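Local coordinates for protein putative cytochrome P450 154A1 (Streptomyces coelicolor, PDB 1ODO) that is a haem protein of the cytochrome P450 family, holding iron protoporphyrin IX and a bound 4-phenyl-1H-imidazole, at residues 46-49 against 50-54; 66-69 against 70-74. All coordinates share one frame; numbering follows the deposited sequence.

Interaction 1 (46-49 against 50-54) is a stretch of helix 46-52 and its end, and interaction 2 (66-69 against 70-74) a beta turn running into the short helix 69-72. They are met in series along the chain and lie clear of each other: their centres are 25 Å apart and their nearest atoms about 14 Å. Both have side chains that touch strand 38-43: Leu48, Leu49 and Leu52 rest on Val43, Trp66 and Val72 on Val38. Interaction 1 is buried, and its Leu53 side chain comes within about 4 Å of the haem; interaction 2 is a surface contact. The side chains of Leu53 and Phe69 are about 13 and 14 Å from 4-phenyl-1H-imidazole.

Interaction 1 (46-49 against 50-54)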
loop_
_atom_site.group_PDB
_atom_site.type_symbol
_atom_site.label_atom_id
_atom_site.label_comp_id
_atom_site.label_asym_id
_atom_site.label_seq_id
_atom_site.Cartn_x
_atom_site.Cartn_y
_atom_site.Cartn_z
ATOM N N PRO A 46 -11.954 -3.777 14.065
ATOM C CA PRO A 46 -10.750 -3.017 14.421
ATOM C C PRO A 46 -10.232 -3.202 15.845
ATOM O O PRO A 46 -9.026 -3.142 16.077
ATOM C CB PRO A 46 -11.148 -1.569 14.119
ATOM C CG PRO A 46 -12.617 -1.569 14.352
ATOM C CD PRO A 46 -13.052 -2.864 13.700
ATOM N N VAL A 47 -11.131 -3.416 16.800
ATOM C CA VAL A 47 -10.702 -3.603 18.184
ATOM C C VAL A 47 -9.894 -4.898 18.248
ATOM O O VAL A 47 -8.770 -4.927 18.755
ATOM C CB VAL A 47 -11.913 -3.696 19.137
ATOM C CG1 VAL A 47 -11.449 -4.025 20.553
ATOM C CG2 VAL A 47 -12.671 -2.378 19.130
ATOM N N LEU A 48 -10.473 -5.966 17.713
ATOM C CA LEU A 48 -9.815 -7.265 17.702
ATOM C C LEU A 48 -8.540 -7.201 16.863
ATOM O O LEU A 48 -7.495 -7.726 17.250
ATOM C CB LEU A 48 -10.764 -8.327 17.130
ATOM C CG LEU A 48 -10.190 -9.732 16.932
ATOM C CD1 LEU A 48 -9.677 -10.277 18.264
ATOM C CD2 LEU A 48 -11.274 -10.651 16.362
ATOM N N LEU A 49 -8.621 -6.547 15.713
ATOM C CA LEU A 49 -7.454 -6.443 14.849
ATOM C C LEU A 49 -6.287 -5.759 15.579
ATOM O O LEU A 49 -5.160 -6.248 15.542
ATOM C CB LEU A 49 -7.825 -5.695 13.564
ATOM C CG LEU A 49 -6.909 -5.826 12.343
ATOM C CD1 LEU A 49 -6.466 -7.276 12.141
ATOM C CD2 LEU A 49 -7.665 -5.321 11.112
ATOM N N LYS A 50 -6.552 -4.646 16.256
ATOM C CA LYS A 50 -5.491 -3.944 16.978
ATOM C C LYS A 50 -4.878 -4.818 18.068
ATOM O O LYS A 50 -3.680 -4.721 18.351
ATOM C CB LYS A 50 -6.018 -2.646 17.587
ATOM C CG LYS A 50 -6.242 -1.538 16.569
ATOM C CD LYS A 50 -6.794 -0.301 17.252
ATOM C CE LYS A 50 -6.901 0.871 16.306
ATOM N NZ LYS A 50 -7.472 2.049 17.025
ATOM N N GLN A 51 -5.694 -5.664 18.690
ATOM C CA GLN A 51 -5.186 -6.541 19.739
ATOM C C GLN A 51 -4.274 -7.589 19.103
ATOM O O GLN A 51 -3.189 -7.872 19.609
ATOM C CB GLN A 51 -6.341 -7.226 20.474
ATOM C CG GLN A 51 -7.269 -6.240 21.153
ATOM C CD GLN A 51 -8.470 -6.897 21.794
ATOM O OE1 GLN A 51 -9.005 -7.877 21.274
ATOM N NE2 GLN A 51 -8.914 -6.347 22.921
ATOM N N LEU A 52 -4.711 -8.160 17.983
ATOM C CA LEU A 52 -3.906 -9.170 17.303
ATOM C C LEU A 52 -2.599 -8.575 16.785
ATOM O O LEU A 52 -1.547 -9.212 16.858
ATOM C CB LEU A 52 -4.688 -9.781 16.136
ATOM C CG LEU A 52 -5.917 -10.606 16.538
ATOM C CD1 LEU A 52 -6.702 -10.983 15.291
ATOM C CD2 LEU A 52 -5.477 -11.858 17.302
ATOM N N LEU A 53 -2.672 -7.348 16.274
ATOM C CA LEU A 53 -1.503 -6.653 15.738
ATOM C C LEU A 53 -0.484 -6.176 16.782
ATOM O O LEU A 53 0.572 -5.649 16.425
ATOM C CB LEU A 53 -1.958 -5.461 14.890
ATOM C CG LEU A 53 -2.759 -5.798 13.625
ATOM C CD1 LEU A 53 -3.270 -4.520 12.954
ATOM C CD2 LEU A 53 -1.869 -6.571 12.670
ATOM N N THR A 54 -0.797 -6.346 18.063
ATOM C CA THR A 54 0.115 -5.927 19.129
ATOM C C THR A 54 0.403 -7.072 20.096
ATOM O O THR A 54 1.060 -6.884 21.120
ATOM C CB THR A 54 -0.459 -4.740 19.944
ATOM O OG1 THR A 54 -1.766 -5.071 20.429
ATOM C CG2 THR A 54 -0.529 -3.487 19.084
#
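The carboxamide of Gln51 is the flat side-chain group here, and it turns back over the preceding helical turn. Gln51 OE1 lies 3.7 Å from Leu48 CA and also approaches Leu48 CD1, while Gln51 NE2 is 4.2 Å from Val47 CG1. The chain runs extended from CG, and with chi1 at -61° that carbon sits beside the backbone N, close against the carbonyl oxygen of Val47. Gln51 and Val47 consequently run side by side, whereas Leu48 crosses Gln51 at about a right angle.

Beneath these side chains is an ordinary alpha-helical ladder, matching in position helix B of the P450 fold, just after strand 38-43. Its i to i+4 bonds include Leu52 N to Leu48 O (2.9 Å, 164° at the hydrogen) and Leu53 N to Leu49 O (2.8 Å). Asp45 OD1 accepts a hydrogen bond from Val47 N at the start of the helix. Farther along, the hydroxyl of Thr54 donates from OG1 to Lys50 O over 2.8 Å.

On the buried side two leucine pairs repeat the same spacing: Leu48 CG is 4.1 Å from Leu52 CD1, and Leu49 CG is 3.9 Å from Leu53 CD1. Leu48, Leu49 and Leu52 touch Val43 of strand 38-43; Tyr319 touches Leu49 and Leu53, the latter extending toward the haem.

Interaction 2 (66-69 against 70-74); sequences WPAF and GEVVG
Val72 fits its two methyls against Trp66 and Ala68. Val72 CG1 lies 3.8 Å from Trp66 CH2 of the indole, approaching obliquely, and Val72 CG2 is 4.1 Å from Ala68 CB; the valine and tryptophan side chains cross at about a right angle. On the next flank of the turn, Val73 CB sits over one face of the Phe69 ring, 4.2 Å above its plane and displaced toward the rim, with Val73 CG2 nearing Phe69 CZ.

Backbone hydrogen bonds hold the turn from which these side chains extend. Ala68 O takes two donors: Val72 N at 2.9 Å with a nearly straight 171° at the hydrogen, and Glu71 N at 3.0 Å, a weak bond bent to 128°. Val73 N reaches Phe69 O at 2.9 Å. Together they make the opening turn of the short helix 69-72, which in this P450 belongs to the segment between helices B and C.

A type I beta turn from Trp66 to Phe69 leads into that helix, closed by Phe69 N to Trp66 O at 2.9 Å. One water also bridges the junction, accepting from Gly70 N at 2.9 Å and donating to Pro67 O. Because chi1 of Trp66 is -170°, its CG stands opposite the backbone N and the indole swings forward over the turn, where Ala68 CB and Phe69 N cover one face near the rim. Farther out, Tyr296 stacks with the Trp66 ring, Val38 touches both Trp66 and Val72, and Phe69 leans on Ala62 and Arg63 of helix 62-65.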
loop_
_atom_site.group_PDB
_atom_site.type_symbol
_atom_site.label_atom_id
_atom_site.label_comp_id
_atom_site.label_asym_id
_atom_site.label_seq_id
_atom_site.Cartn_x
_atom_site.Cartn_y
_atom_site.Cartn_z
ATOM N N TRP A 66 4.343 -20.806 10.646
ATOM C CA TRP A 66 3.291 -21.339 9.777
ATOM C C TRP A 66 3.718 -22.727 9.292
ATOM O O TRP A 66 4.502 -22.854 8.356
ATOM C CB TRP A 66 3.047 -20.413 8.581
ATOM C CG TRP A 66 1.825 -20.777 7.770
ATOM C CD1 TRP A 66 0.760 -21.531 8.185
ATOM C CD2 TRP A 66 1.504 -20.325 6.447
ATOM N NE1 TRP A 66 -0.204 -21.570 7.206
ATOM C CE2 TRP A 66 0.226 -20.837 6.130
ATOM C CE3 TRP A 66 2.169 -19.531 5.503
ATOM C CZ2 TRP A 66 -0.402 -20.582 4.906
ATOM C CZ3 TRP A 66 1.545 -19.276 4.284
ATOM C CH2 TRP A 66 0.270 -19.801 3.997
ATOM N N PRO A 67 3.206 -23.785 9.939
ATOM C CA PRO A 67 3.532 -25.172 9.588
ATOM C C PRO A 67 3.324 -25.530 8.119
ATOM O O PRO A 67 4.064 -26.345 7.561
ATOM C CB PRO A 67 2.626 -25.981 10.514
ATOM C CG PRO A 67 2.552 -25.111 11.735
ATOM C CD PRO A 67 2.331 -23.741 11.127
ATOM N N ALA A 68 2.328 -24.913 7.490
ATOM C CA ALA A 68 2.033 -25.184 6.086
ATOM C C ALA A 68 2.918 -24.434 5.093
ATOM O O ALA A 68 2.841 -24.683 3.890
ATOM C CB ALA A 68 0.567 -24.870 5.801
ATOM N N PHE A 69 3.762 -23.534 5.587
ATOM C CA PHE A 69 4.641 -22.761 4.710
ATOM C C PHE A 69 5.357 -23.591 3.649
ATOM O O PHE A 69 5.272 -23.294 2.454
ATOM C CB PHE A 69 5.687 -22.002 5.523
ATOM C CG PHE A 69 6.628 -21.190 4.679
ATOM C CD1 PHE A 69 6.189 -20.033 4.044
ATOM C CD2 PHE A 69 7.941 -21.604 4.485
ATOM C CE1 PHE A 69 7.044 -19.297 3.224
ATOM C CE2 PHE A 69 8.810 -20.873 3.663
ATOM C CZ PHE A 69 8.358 -19.719 3.033
ATOM N N GLY A 70 6.068 -24.623 4.099
ATOM C CA GLY A 70 6.798 -25.487 3.186
ATOM C C GLY A 70 5.984 -26.037 2.029
ATOM O O GLY A 70 6.501 -26.178 0.921
ATOM N N GLU A 71 4.714 -26.345 2.275
ATOM C CA GLU A 71 3.839 -26.884 1.236
ATOM C C GLU A 71 3.265 -25.780 0.352
ATOM O O GLU A 71 3.202 -25.913 -0.869
ATOM C CB GLU A 71 2.683 -27.654 1.875
ATOM C CG GLU A 71 3.098 -28.523 3.049
ATOM C CD GLU A 71 1.919 -28.996 3.883
ATOM O OE1 GLU A 71 2.139 -29.362 5.063
ATOM O OE2 GLU A 71 0.778 -29.009 3.361
ATOM N N VAL A 72 2.851 -24.688 0.984
ATOM C CA VAL A 72 2.268 -23.545 0.291
ATOM C C VAL A 72 3.190 -22.741 -0.626
ATOM O O VAL A 72 2.774 -22.301 -1.697
ATOM C CB VAL A 72 1.634 -22.569 1.320
ATOM C CG1 VAL A 72 1.138 -21.313 0.629
ATOM C CG2 VAL A 72 0.486 -23.259 2.048
ATOM N N VAL A 73 4.439 -22.557 -0.214
ATOM C CA VAL A 73 5.397 -21.794 -1.003
ATOM C C VAL A 73 5.569 -22.189 -2.472
ATOM O O VAL A 73 5.902 -21.344 -3.307
ATOM C CB VAL A 73 6.786 -21.789 -0.326
ATOM C CG1 VAL A 73 7.442 -23.158 -0.447
ATOM C CG2 VAL A 73 7.646 -20.707 -0.937
ATOM N N GLY A 74 5.337 -23.455 -2.795
ATOM C CA GLY A 74 5.486 -23.886 -4.175
ATOM C C GLY A 74 4.225 -23.852 -5.025
ATOM O O GLY A 74 4.304 -23.940 -6.251
HETATM O O HOH W 1 6.940 -25.255 6.812
#